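PDB 6AR7: lysozyme inhibitor LprI-like N-terminal domain-containing protein from Burkholderia thailandensis, which is of unknown function but may act as a lysozyme inhibitor of the LprI type. Local coordinates for residues 164-175 against 213-224. Sequence-based numbering, arbitrary orientation.
Sequences MNRYYEKLRARM and RVATLKRFSETV
Tyr167 lies flat against Lys218, and the two side chains run outward together in the same direction. From the tyrosine root, CB rests on Leu217 CB at 4.0 Å. The CG-CD1 side of the ring sits on Lys218 CA and CB, with CB 3.8 Å from the ring centroid and only 12° off the normal, a CH-pi contact over the face. CD2 touches Val214 CG1 obliquely, and CE2 overlies the Arg166 guanidinium toward its rim. Farther out CE1 meets Lys218 CG at 3.5 Å, CZ meets CG and CD, and OH ends beside CE, also at 3.5 Å. Lys218 follows the ring because its CG is anti to the backbone N (chi1 176°) and its chain stays extended as far as CE.

Toward the C-terminal ends, Leu171 straddles Phe220 CB, each methyl 3.6 Å from it, and CD1 also reaches Val224 CG1. Ser221 lets the backbones close in: its CA is 4.3 Å from Leu171 CA. Its OG donates to Lys218 O within its own helix and receives a weak bond from Lys170 NZ; Arg174 NH1 makes another weak bond to Ser221 O. At the other end Met164, a selenomethionine, packs its CG on Leu217 CD1 and its SE on Arg213 CG.

The two helix segments run nearly parallel, crossing at 26° with axes 8.4 Å apart, as part of an all-helical bundle. Helix 180-197, which links them in sequence, touches Met164 and Tyr168. Phe220 reaches helices 73-101 and 107-136, while Arg213 forms a salt bridge with Glu93, tying this pair to the preceding half of the chain.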
loop_
_atom_site.group_PDB
_atom_site.type_symbol
_atom_site.label_atom_id
_atom_site.label_comp_id
_atom_site.label_asym_id
_atom_site.label_seq_id
_atom_site.Cartn_x
_atom_site.Cartn_y
_atom_site.Cartn_z
HETATM N N MSE A 164 6.495 13.035 -4.878
HETATM C CA MSE A 164 5.230 12.425 -5.242
HETATM C C MSE A 164 4.514 13.243 -6.305
HETATM O O MSE A 164 4.090 12.709 -7.316
HETATM C CB MSE A 164 4.334 12.280 -4.030
HETATM C CG MSE A 164 3.346 11.159 -4.186
HETATM SE SE MSE A 164 1.992 11.237 -2.796
HETATM C CE MSE A 164 1.190 12.966 -3.235
ATOM N N ASN A 165 4.385 14.550 -6.069
ATOM C CA ASN A 165 3.667 15.378 -7.029
ATOM C C ASN A 165 4.436 15.485 -8.338
ATOM O O ASN A 165 3.824 15.574 -9.408
ATOM C CB ASN A 165 3.360 16.743 -6.416
ATOM C CG ASN A 165 2.331 16.637 -5.292
ATOM O OD1 ASN A 165 1.335 15.916 -5.430
ATOM N ND2 ASN A 165 2.571 17.331 -4.177
ATOM N N ARG A 166 5.765 15.441 -8.269
ATOM C CA ARG A 166 6.593 15.411 -9.470
ATOM C C ARG A 166 6.304 14.171 -10.310
ATOM O O ARG A 166 6.070 14.261 -11.522
ATOM C CB ARG A 166 8.058 15.459 -9.066
ATOM C CG ARG A 166 9.015 15.450 -10.202
ATOM C CD ARG A 166 10.346 15.987 -9.738
ATOM N NE ARG A 166 11.127 15.020 -8.975
ATOM C CZ ARG A 166 11.921 14.110 -9.532
ATOM N NH1 ARG A 166 12.026 14.039 -10.856
ATOM N NH2 ARG A 166 12.610 13.276 -8.769
ATOM N N TYR A 167 6.355 12.994 -9.697
ATOM C CA TYR A 167 6.059 11.795 -10.470
ATOM C C TYR A 167 4.578 11.702 -10.821
ATOM O O TYR A 167 4.238 11.172 -11.882
ATOM C CB TYR A 167 6.542 10.548 -9.725
ATOM C CG TYR A 167 8.039 10.421 -9.830
ATOM C CD1 TYR A 167 8.633 10.061 -11.036
ATOM C CD2 TYR A 167 8.871 10.691 -8.739
ATOM C CE1 TYR A 167 10.008 9.956 -11.158
ATOM C CE2 TYR A 167 10.251 10.581 -8.852
ATOM C CZ TYR A 167 10.812 10.213 -10.066
ATOM O OH TYR A 167 12.176 10.100 -10.192
ATOM N N TYR A 168 3.687 12.228 -9.973
ATOM C CA TYR A 168 2.269 12.257 -10.331
ATOM C C TYR A 168 2.055 13.028 -11.627
ATOM O O TYR A 168 1.336 12.578 -12.529
ATOM C CB TYR A 168 1.438 12.873 -9.201
ATOM C CG TYR A 168 -0.024 13.060 -9.546
ATOM C CD1 TYR A 168 -0.938 12.050 -9.311
ATOM C CD2 TYR A 168 -0.483 14.241 -10.132
ATOM C CE1 TYR A 168 -2.274 12.204 -9.637
ATOM C CE2 TYR A 168 -1.821 14.410 -10.462
ATOM C CZ TYR A 168 -2.711 13.379 -10.209
ATOM O OH TYR A 168 -4.041 13.517 -10.532
ATOM N N GLU A 169 2.681 14.189 -11.741
ATOM C CA GLU A 169 2.494 15.006 -12.937
ATOM C C GLU A 169 3.149 14.367 -14.159
ATOM O O GLU A 169 2.578 14.385 -15.254
ATOM C CB GLU A 169 3.031 16.414 -12.694
ATOM C CG GLU A 169 2.143 17.191 -11.732
ATOM C CD GLU A 169 0.731 17.377 -12.263
ATOM O OE1 GLU A 169 0.557 17.429 -13.502
ATOM O OE2 GLU A 169 -0.212 17.431 -11.443
ATOM N N LYS A 170 4.348 13.803 -13.994
ATOM C CA LYS A 170 4.984 13.083 -15.093
ATOM C C LYS A 170 4.114 11.914 -15.564
ATOM O O LYS A 170 3.972 11.693 -16.771
ATOM C CB LYS A 170 6.375 12.608 -14.661
ATOM C CG LYS A 170 7.170 11.874 -15.738
ATOM C CD LYS A 170 8.569 11.512 -15.242
ATOM C CE LYS A 170 9.139 10.298 -15.975
ATOM N NZ LYS A 170 10.127 9.521 -15.153
ATOM N N LEU A 171 3.530 11.149 -14.628
ATOM C CA LEU A 171 2.649 10.042 -15.007
ATOM C C LEU A 171 1.402 10.554 -15.712
ATOM O O LEU A 171 1.017 10.044 -16.771
ATOM C CB LEU A 171 2.256 9.227 -13.774
ATOM C CG LEU A 171 1.156 8.166 -13.968
ATOM C CD1 LEU A 171 1.533 7.089 -14.986
ATOM C CD2 LEU A 171 0.834 7.522 -12.609
ATOM N N ARG A 172 0.754 11.565 -15.131
ATOM C CA ARG A 172 -0.478 12.070 -15.717
ATOM C C ARG A 172 -0.255 12.497 -17.159
ATOM O O ARG A 172 -1.108 12.257 -18.024
ATOM C CB ARG A 172 -1.020 13.235 -14.897
ATOM C CG ARG A 172 -2.210 13.899 -15.554
ATOM C CD ARG A 172 -3.181 14.495 -14.556
ATOM N NE ARG A 172 -2.863 15.881 -14.229
ATOM C CZ ARG A 172 -3.486 16.581 -13.284
ATOM N NH1 ARG A 172 -3.139 17.842 -13.049
ATOM N NH2 ARG A 172 -4.446 16.006 -12.554
ATOM N N ALA A 173 0.887 13.131 -17.441
ATOM C CA ALA A 173 1.157 13.598 -18.798
ATOM C C ALA A 173 1.442 12.447 -19.759
ATOM O O ALA A 173 1.177 12.574 -20.957
ATOM C CB ALA A 173 2.317 14.591 -18.800
ATOM N N ARG A 174 2.009 11.342 -19.275
ATOM C CA ARG A 174 2.366 10.237 -20.161
ATOM C C ARG A 174 1.225 9.256 -20.392
ATOM O O ARG A 174 1.351 8.370 -21.244
ATOM C CB ARG A 174 3.586 9.486 -19.615
ATOM C CG ARG A 174 4.907 10.182 -19.903
ATOM C CD ARG A 174 6.057 9.480 -19.222
ATOM N NE ARG A 174 7.305 10.223 -19.352
ATOM C CZ ARG A 174 8.506 9.656 -19.413
ATOM N NH1 ARG A 174 8.620 8.336 -19.343
ATOM N NH2 ARG A 174 9.592 10.407 -19.533
HETATM N N MSE A 175 0.119 9.393 -19.673
HETATM C CA MSE A 175 -0.996 8.473 -19.826
HETATM C C MSE A 175 -1.942 8.839 -20.952
HETATM O O MSE A 175 -2.082 10.016 -21.280
HETATM C CB MSE A 175 -1.793 8.402 -18.538
HETATM C CG MSE A 175 -1.073 7.711 -17.449
HETATM SE SE MSE A 175 -2.276 7.668 -15.977
HETATM C CE MSE A 175 -3.210 6.006 -16.390
ATOM N N ARG A 213 4.237 5.687 -1.935
ATOM C CA ARG A 213 3.447 6.168 -3.058
ATOM C C ARG A 213 4.341 6.786 -4.139
ATOM O O ARG A 213 4.074 6.617 -5.335
ATOM C CB ARG A 213 2.392 7.165 -2.567
ATOM C CG ARG A 213 1.383 7.591 -3.651
ATOM C CD ARG A 213 0.667 6.396 -4.258
ATOM N NE ARG A 213 -0.432 6.807 -5.143
ATOM C CZ ARG A 213 -1.119 5.972 -5.925
ATOM N NH1 ARG A 213 -0.819 4.683 -5.931
ATOM N NH2 ARG A 213 -2.106 6.420 -6.703
ATOM N N VAL A 214 5.417 7.476 -3.745
ATOM C CA VAL A 214 6.372 7.995 -4.734
ATOM C C VAL A 214 6.867 6.868 -5.643
ATOM O O VAL A 214 6.906 7.001 -6.877
ATOM C CB VAL A 214 7.560 8.696 -4.043
ATOM C CG1 VAL A 214 8.639 8.999 -5.060
ATOM C CG2 VAL A 214 7.146 10.013 -3.341
ATOM N N ALA A 215 7.273 5.748 -5.037
ATOM C CA ALA A 215 7.836 4.635 -5.798
ATOM C C ALA A 215 6.813 4.031 -6.759
ATOM O O ALA A 215 7.146 3.690 -7.900
ATOM C CB ALA A 215 8.376 3.576 -4.838
ATOM N N THR A 216 5.561 3.901 -6.323
ATOM C CA THR A 216 4.522 3.408 -7.217
ATOM C C THR A 216 4.341 4.337 -8.418
ATOM O O THR A 216 4.355 3.888 -9.570
ATOM C CB THR A 216 3.197 3.257 -6.459
ATOM O OG1 THR A 216 3.333 2.304 -5.386
ATOM C CG2 THR A 216 2.103 2.799 -7.407
ATOM N N LEU A 217 4.183 5.640 -8.168
ATOM C CA LEU A 217 3.954 6.586 -9.257
ATOM C C LEU A 217 5.157 6.647 -10.188
ATOM O O LEU A 217 5.004 6.802 -11.404
ATOM C CB LEU A 217 3.651 7.978 -8.691
ATOM C CG LEU A 217 2.384 8.130 -7.843
ATOM C CD1 LEU A 217 2.250 9.555 -7.379
ATOM C CD2 LEU A 217 1.125 7.672 -8.580
ATOM N N LYS A 218 6.368 6.528 -9.634
ATOM C CA LYS A 218 7.564 6.552 -10.474
ATOM C C LYS A 218 7.587 5.354 -11.414
ATOM O O LYS A 218 7.891 5.481 -12.608
ATOM C CB LYS A 218 8.812 6.590 -9.596
ATOM C CG LYS A 218 10.124 6.522 -10.346
ATOM C CD LYS A 218 11.304 6.530 -9.378
ATOM C CE LYS A 218 12.631 6.620 -10.126
ATOM N NZ LYS A 218 13.569 5.528 -9.734
ATOM N N ARG A 219 7.291 4.174 -10.880
ATOM C CA ARG A 219 7.253 2.988 -11.716
ATOM C C ARG A 219 6.187 3.118 -12.785
ATOM O O ARG A 219 6.423 2.774 -13.946
ATOM C CB ARG A 219 7.013 1.736 -10.867
ATOM C CG ARG A 219 6.880 0.491 -11.700
ATOM C CD ARG A 219 6.890 -0.786 -10.822
ATOM N NE ARG A 219 8.056 -0.801 -9.937
ATOM C CZ ARG A 219 9.287 -1.132 -10.315
ATOM N NH1 ARG A 219 9.527 -1.495 -11.570
ATOM N NH2 ARG A 219 10.284 -1.097 -9.437
ATOM N N PHE A 220 5.005 3.623 -12.413
ATOM C CA PHE A 220 3.963 3.852 -13.406
ATOM C C PHE A 220 4.471 4.758 -14.512
ATOM O O PHE A 220 4.229 4.510 -15.698
ATOM C CB PHE A 220 2.742 4.492 -12.756
ATOM C CG PHE A 220 1.873 3.545 -12.022
ATOM C CD1 PHE A 220 1.871 2.204 -12.332
ATOM C CD2 PHE A 220 1.049 4.001 -11.008
ATOM C CE1 PHE A 220 1.047 1.349 -11.666
ATOM C CE2 PHE A 220 0.224 3.138 -10.325
ATOM C CZ PHE A 220 0.228 1.809 -10.650
ATOM N N SER A 221 5.138 5.852 -14.129
ATOM C CA SER A 221 5.577 6.827 -15.118
ATOM C C SER A 221 6.581 6.220 -16.082
ATOM O O SER A 221 6.650 6.635 -17.243
ATOM C CB SER A 221 6.182 8.053 -14.433
ATOM O OG SER A 221 7.458 7.738 -13.907
ATOM N N GLU A 222 7.340 5.221 -15.632
ATOM C CA GLU A 222 8.300 4.528 -16.482
ATOM C C GLU A 222 7.675 3.378 -17.250
ATOM O O GLU A 222 8.329 2.792 -18.121
ATOM C CB GLU A 222 9.455 3.986 -15.639
ATOM C CG GLU A 222 10.262 5.051 -14.923
ATOM C CD GLU A 222 11.103 4.464 -13.796
ATOM O OE1 GLU A 222 10.784 3.343 -13.335
ATOM O OE2 GLU A 222 12.070 5.120 -13.358
ATOM N N THR A 223 6.422 3.059 -16.968
ATOM C CA THR A 223 5.767 1.901 -17.544
ATOM C C THR A 223 4.701 2.261 -18.564
ATOM O O THR A 223 4.654 1.654 -19.635
ATOM C CB THR A 223 5.137 1.056 -16.424
ATOM O OG1 THR A 223 6.158 0.627 -15.509
ATOM C CG2 THR A 223 4.435 -0.156 -17.003
ATOM N N VAL A 224 3.856 3.254 -18.268
ATOM C CA VAL A 224 2.718 3.531 -19.128
ATOM C C VAL A 224 3.211 3.928 -20.507
ATOM O O VAL A 224 4.255 4.578 -20.659
ATOM C CB VAL A 224 1.808 4.620 -18.527
ATOM C CG1 VAL A 224 2.439 6.030 -18.671
ATOM C CG2 VAL A 224 0.424 4.566 -19.183
#